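Local coordinates for ATP phosphoribosyltransferase (Methanobacterium thermoautotrophicum, PDB 2VD3), which probably catalyses the magnesium-dependent condensation of ATP with 5-phosphoribose 1-diphosphate, the first step of histidine biosynthesis, and is inhibited by histidine, at residues Leu98-Asp103 / Ala155-Asp160; Arg107-Ile112 / Val175-Leu180. All coordinates share one frame; numbering follows the deposited sequence. Where two conformers were deposited one is given.

Contacts 1 and 2 lie side by side on one mixed sheet, their centres about 9 Å apart. Strand 94-101 is the shared element: one edge pairs with strand 157-162 in contact 1, the other with strand 173-188, which carries half of contact 2. L98 makes this second junction through probable hydrogen bonds, L98 N to D177 O (2.7 Å) and L98 O to I176 N (2.8 Å). Apolar side chains join the two contacts as well: L157 CD1 packs 3.8 Å from I112 CG1. Each contact carries its own magnesium ion, on D160 and D177. The inhibitor histidine binds elsewhere, around G237-G240, T242 and H256-V258 of the C-terminal domain.

Contact 1 (Leu98-Asp103 / Ala155-Asp160); sequences LAAPED and ADLITD. With MG (magnesium ion), chain J.
Strands 98-101 and 157-160 run antiparallel, about 4.7 Å apart at the closest approach of their axes, with an angle of 138° between their directions. A99 and I158 form the hydrogen-bonded pair: A99 N reaches I158 O at 2.9 Å, and I158 N returns to A99 O at 3.1 Å. Both bonds are nearly straight and lie in the plane of the accepting carbonyl. L98 and T159 are the adjacent non-hydrogen-bonded pair. Past the paired residues the two segments still touch, where the ring carbon P101 CD rests 3.1 Å from D156 O.

Side chains separate by face. A99 and I158 share one, with the methyl CB of A99 4.0 Å from I158 CG1. On the other, L98 keeps CG anti to its backbone N (chi1 -171°), which brings CD1 to 3.5 Å from I158 O and obliquely across to the methyl CG2 of T159. The tightest apolar touch is at A100, whose CB meets L157 CD2 at 3.3 Å. D160 OD2 binds a magnesium ion at 2.2 Å, while T159 OG1 is hydrogen-bonded to T120 OG1.

The pair belongs to a mixed sheet, consistent with the family's periplasmic-binding-protein-like fold. Strand 94-101 is flanked by 157-162 and 173-188, and 157-162 runs parallel to 117-120. Helix 166-170 packs through L168 on A99 and D160, and I118 of strand 117-120 on L98 and L157.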
loop_
_atom_site.group_PDB
_atom_site.type_symbol
_atom_site.label_atom_id
_atom_site.label_comp_id
_atom_site.label_asym_id
_atom_site.label_seq_id
_atom_site.Cartn_x
_atom_site.Cartn_y
_atom_site.Cartn_z
ATOM N N LEU A 98 -7.953 -0.163 32.324
ATOM C CA LEU A 98 -6.827 0.533 32.930
ATOM C C LEU A 98 -5.781 -0.516 33.258
ATOM O O LEU A 98 -6.081 -1.501 33.928
ATOM C CB LEU A 98 -7.255 1.272 34.198
ATOM C CG LEU A 98 -6.261 2.238 34.855
ATOM C CD1 LEU A 98 -5.968 3.449 33.974
ATOM C CD2 LEU A 98 -6.795 2.690 36.199
ATOM N N ALA A 99 -4.561 -0.308 32.772
ATOM C CA ALA A 99 -3.494 -1.300 32.909
ATOM C C ALA A 99 -2.214 -0.700 33.476
ATOM O O ALA A 99 -1.934 0.486 33.282
ATOM C CB ALA A 99 -3.224 -1.979 31.572
ATOM N N ALA A 100 -1.449 -1.533 34.180
ATOM C CA ALA A 100 -0.183 -1.129 34.792
ATOM C C ALA A 100 0.942 -2.103 34.419
ATOM O O ALA A 100 0.672 -3.283 34.189
ATOM C CB ALA A 100 -0.338 -1.059 36.301
ATOM N N PRO A 101 2.197 -1.605 34.309
ATOM C CA PRO A 101 3.384 -2.474 34.261
ATOM C C PRO A 101 3.268 -3.604 35.277
ATOM O O PRO A 101 3.122 -3.334 36.465
ATOM C CB PRO A 101 4.514 -1.523 34.654
ATOM C CG PRO A 101 4.075 -0.205 34.100
ATOM C CD PRO A 101 2.563 -0.184 34.158
ATOM N N GLU A 102 3.314 -4.851 34.808
ATOM C CA GLU A 102 2.965 -6.007 35.648
ATOM C C GLU A 102 3.708 -6.069 36.985
ATOM O O GLU A 102 3.158 -6.546 37.975
ATOM C CB GLU A 102 3.119 -7.326 34.876
ATOM C CG GLU A 102 4.550 -7.863 34.758
ATOM C CD GLU A 102 4.670 -9.008 33.763
ATOM O OE1 GLU A 102 3.763 -9.170 32.910
ATOM O OE2 GLU A 102 5.676 -9.743 33.827
ATOM N N ASP A 103 4.942 -5.566 37.011
ATOM C CA ASP A 103 5.757 -5.556 38.227
ATOM C C ASP A 103 5.419 -4.417 39.194
ATOM O O ASP A 103 6.077 -4.267 40.228
ATOM C CB ASP A 103 7.250 -5.510 37.870
ATOM C CG ASP A 103 7.728 -6.782 37.193
ATOM O OD1 ASP A 103 7.466 -7.877 37.732
ATOM O OD2 ASP A 103 8.368 -6.684 36.120
ATOM N N ALA A 155 4.370 7.664 31.009
ATOM C CA ALA A 155 3.260 7.333 31.903
ATOM C C ALA A 155 3.579 6.188 32.858
ATOM O O ALA A 155 4.407 5.328 32.558
ATOM C CB ALA A 155 2.023 6.992 31.085
ATOM N N ASP A 156 2.909 6.193 34.009
ATOM C CA ASP A 156 2.917 5.064 34.936
ATOM C C ASP A 156 1.869 4.040 34.508
ATOM O O ASP A 156 2.120 2.838 34.540
ATOM C CB ASP A 156 2.628 5.535 36.363
ATOM C CG ASP A 156 3.542 6.662 36.806
ATOM O OD1 ASP A 156 4.775 6.454 36.861
ATOM O OD2 ASP A 156 3.023 7.758 37.102
ATOM N N LEU A 157 0.698 4.529 34.106
ATOM C CA LEU A 157 -0.417 3.676 33.691
ATOM C C LEU A 157 -0.928 4.024 32.298
ATOM O O LEU A 157 -0.678 5.111 31.770
ATOM C CB LEU A 157 -1.577 3.783 34.679
ATOM C CG LEU A 157 -1.311 3.554 36.164
ATOM C CD1 LEU A 157 -2.400 4.203 36.988
ATOM C CD2 LEU A 157 -1.223 2.075 36.453
ATOM N N ILE A 158 -1.655 3.088 31.707
ATOM C CA ILE A 158 -2.231 3.295 30.392
ATOM C C ILE A 158 -3.680 2.852 30.393
ATOM O O ILE A 158 -4.123 2.159 31.303
ATOM C CB ILE A 158 -1.441 2.541 29.270
ATOM C CG1 ILE A 158 -1.651 1.025 29.362
ATOM C CG2 ILE A 158 0.051 2.881 29.328
ATOM C CD1 ILE A 158 -1.449 0.285 28.048
ATOM N N THR A 159 -4.419 3.281 29.383
ATOM C CA THR A 159 -5.698 2.676 29.077
ATOM C C THR A 159 -5.481 1.933 27.779
ATOM O O THR A 159 -4.544 2.237 27.037
ATOM C CB THR A 159 -6.835 3.708 28.904
ATOM O OG1 THR A 159 -6.629 4.458 27.702
ATOM C CG2 THR A 159 -6.923 4.647 30.109
ATOM N N ASP A 160 -6.330 0.955 27.505
ATOM C CA ASP A 160 -6.221 0.220 26.259
ATOM C C ASP A 160 -7.518 -0.468 25.892
ATOM O O ASP A 160 -8.319 -0.827 26.762
ATOM C CB ASP A 160 -5.085 -0.803 26.333
ATOM C CG ASP A 160 -4.571 -1.188 24.970
ATOM O OD1 ASP A 160 -3.809 -2.164 24.877
ATOM O OD2 ASP A 160 -4.933 -0.511 23.985
HETATM MG MG MG J . -5.241 -0.368 21.806
#

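Contact 2 (Arg107-Ile112 / Val175-Leu180); sequences RGPEDI and VIDTIL. With MG (magnesium ion), chain M.
D177 OD1 is gripped twice: it binds a magnesium ion at 2.4 Å and accepts a weak hydrogen bond from T178 N, short at 2.7 Å but bent to 127° at the hydrogen. The other carboxylate oxygen, OD2, is hydrogen-bonded to Y129 OH of helix 123-132, so ion, backbone and tyrosine together fix how the flat group is turned. With CG anti to the backbone N (chi1 -153°), the carboxylate stands beside P109. The proline ring crosses this side chain at about a right angle and puts CG 3.4 Å from D177 OD2. Its CD comes within 3.2 Å of I176 O.

Strand 173-188 has a classic beta bulge here: I176 and D177 both stand opposite L98 on strand 94-101, and the CB atoms of both are directed at segment 107-112. I176 covers the loop with two branches. Its CG2 abuts the carbonyl at R107 O (3.5 Å), while CD1 extends to P109 CD (4.2 Å) and touches the tip of I112 more loosely.

Bonds within the loop brace it. R107 N donates almost straight (173°) to D111 OD2 at 3.1 Å, meeting that oxygen from above the carboxylate plane. One short 3-10 turn spans 109-111, with D111 N bonded to G108 O at 3.0 Å. At the far end of the turn, I112 packs against L98 of strand 94-101 and I106, I135 and A137 of surrounding loops; at its start, P109 also touches Y129.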
loop_
_atom_site.group_PDB
_atom_site.type_symbol
_atom_site.label_atom_id
_atom_site.label_comp_id
_atom_site.label_asym_id
_atom_site.label_seq_id
_atom_site.Cartn_x
_atom_site.Cartn_y
_atom_site.Cartn_z
ATOM N N ARG A 107 -2.096 -2.613 42.081
ATOM C CA ARG A 107 -2.843 -3.812 41.688
ATOM C C ARG A 107 -4.340 -3.545 41.484
ATOM O O ARG A 107 -5.060 -4.376 40.924
ATOM C CB ARG A 107 -2.615 -4.946 42.694
ATOM C CG ARG A 107 -1.325 -5.734 42.464
ATOM C CD ARG A 107 -0.728 -6.204 43.773
ATOM N NE ARG A 107 -0.014 -5.123 44.447
ATOM C CZ ARG A 107 0.149 -5.023 45.764
ATOM N NH1 ARG A 107 -0.359 -5.936 46.582
ATOM N NH2 ARG A 107 0.818 -3.993 46.263
ATOM N N GLY A 108 -4.793 -2.375 41.925
ATOM C CA GLY A 108 -6.183 -1.943 41.741
ATOM C C GLY A 108 -6.258 -0.428 41.820
ATOM O O GLY A 108 -5.326 0.203 42.322
ATOM N N PRO A 109 -7.362 0.172 41.327
ATOM C CA PRO A 109 -7.499 1.642 41.314
ATOM C C PRO A 109 -7.289 2.326 42.672
ATOM O O PRO A 109 -6.994 3.521 42.712
ATOM C CB PRO A 109 -8.933 1.874 40.805
ATOM C CG PRO A 109 -9.600 0.548 40.834
ATOM C CD PRO A 109 -8.537 -0.493 40.738
ATOM N N GLU A 110 -7.419 1.574 43.763
ATOM C CA GLU A 110 -7.264 2.127 45.114
ATOM C C GLU A 110 -5.826 2.564 45.394
ATOM O O GLU A 110 -5.584 3.395 46.276
ATOM C CB GLU A 110 -7.705 1.120 46.191
ATOM C CG GLU A 110 -8.869 0.209 45.801
ATOM C CD GLU A 110 -8.401 -1.101 45.174
ATOM O OE1 GLU A 110 -8.844 -1.421 44.045
ATOM O OE2 GLU A 110 -7.580 -1.804 45.810
ATOM N N ASP A 111 -4.886 2.005 44.631
ATOM C CA ASP A 111 -3.452 2.161 44.881
ATOM C C ASP A 111 -2.829 3.348 44.147
ATOM O O ASP A 111 -1.654 3.666 44.351
ATOM C CB ASP A 111 -2.717 0.873 44.484
ATOM C CG ASP A 111 -3.299 -0.367 45.148
ATOM O OD1 ASP A 111 -4.265 -0.238 45.928
ATOM O OD2 ASP A 111 -2.788 -1.477 44.886
ATOM N N ILE A 112 -3.613 3.992 43.288
ATOM C CA ILE A 112 -3.104 5.073 42.452
ATOM C C ILE A 112 -2.815 6.315 43.300
ATOM O O ILE A 112 -3.712 6.837 43.967
ATOM C CB ILE A 112 -4.060 5.398 41.275
ATOM C CG1 ILE A 112 -4.234 4.173 40.368
ATOM C CG2 ILE A 112 -3.541 6.578 40.460
ATOM C CD1 ILE A 112 -5.486 4.201 39.511
ATOM N N VAL A 175 -4.187 -5.845 33.673
ATOM C CA VAL A 175 -5.444 -5.090 33.798
ATOM C C VAL A 175 -5.739 -4.867 35.273
ATOM O O VAL A 175 -5.868 -5.830 36.030
ATOM C CB VAL A 175 -6.646 -5.841 33.160
ATOM C CG1 VAL A 175 -7.949 -5.091 33.392
ATOM C CG2 VAL A 175 -6.428 -6.059 31.675
ATOM N N ILE A 176 -5.825 -3.609 35.691
ATOM C CA ILE A 176 -6.156 -3.315 37.093
ATOM C C ILE A 176 -7.577 -2.765 37.269
ATOM O O ILE A 176 -8.050 -2.596 38.392
ATOM C CB ILE A 176 -5.053 -2.473 37.832
ATOM C CG1 ILE A 176 -4.817 -1.115 37.168
ATOM C CG2 ILE A 176 -3.752 -3.256 37.916
ATOM C CD1 ILE A 176 -5.401 0.037 37.928
ATOM N N ASP A 177 -8.252 -2.514 36.145
ATOM C CA ASP A 177 -9.684 -2.194 36.125
ATOM C C ASP A 177 -10.236 -2.122 34.704
ATOM O O ASP A 177 -9.485 -1.937 33.739
ATOM C CB ASP A 177 -9.983 -0.886 36.855
ATOM C CG ASP A 177 -11.391 -0.843 37.423
ATOM O OD1 ASP A 177 -12.203 -1.747 37.115
ATOM O OD2 ASP A 177 -11.688 0.100 38.185
ATOM N N THR A 178 -11.552 -2.303 34.588
ATOM C CA THR A 178 -12.259 -2.061 33.338
ATOM C C THR A 178 -12.986 -0.726 33.453
ATOM O O THR A 178 -13.783 -0.523 34.359
ATOM C CB THR A 178 -13.243 -3.206 32.985
ATOM O OG1 THR A 178 -12.520 -4.439 32.860
ATOM C CG2 THR A 178 -13.954 -2.926 31.667
ATOM N N ILE A 179 -12.688 0.184 32.530
ATOM C CA ILE A 179 -13.287 1.526 32.541
ATOM C C ILE A 179 -14.632 1.557 31.821
ATOM O O ILE A 179 -15.563 2.194 32.282
ATOM C CB ILE A 179 -12.333 2.573 31.916
ATOM C CG1 ILE A 179 -10.932 2.440 32.530
ATOM C CG2 ILE A 179 -12.875 3.973 32.103
ATOM C CD1 ILE A 179 -9.859 3.224 31.816
ATOM N N LEU A 180 -14.730 0.851 30.700
ATOM C CA LEU A 180 -15.907 0.927 29.840
ATOM C C LEU A 180 -16.012 -0.320 28.976
ATOM O O LEU A 180 -15.008 -0.802 28.435
ATOM C CB LEU A 180 -15.833 2.172 28.937
ATOM C CG LEU A 180 -16.974 2.453 27.952
ATOM C CD1 LEU A 180 -17.854 3.617 28.420
ATOM C CD2 LEU A 180 -16.410 2.736 26.585
HETATM MG MG MG M . -14.333 -1.148 38.112
#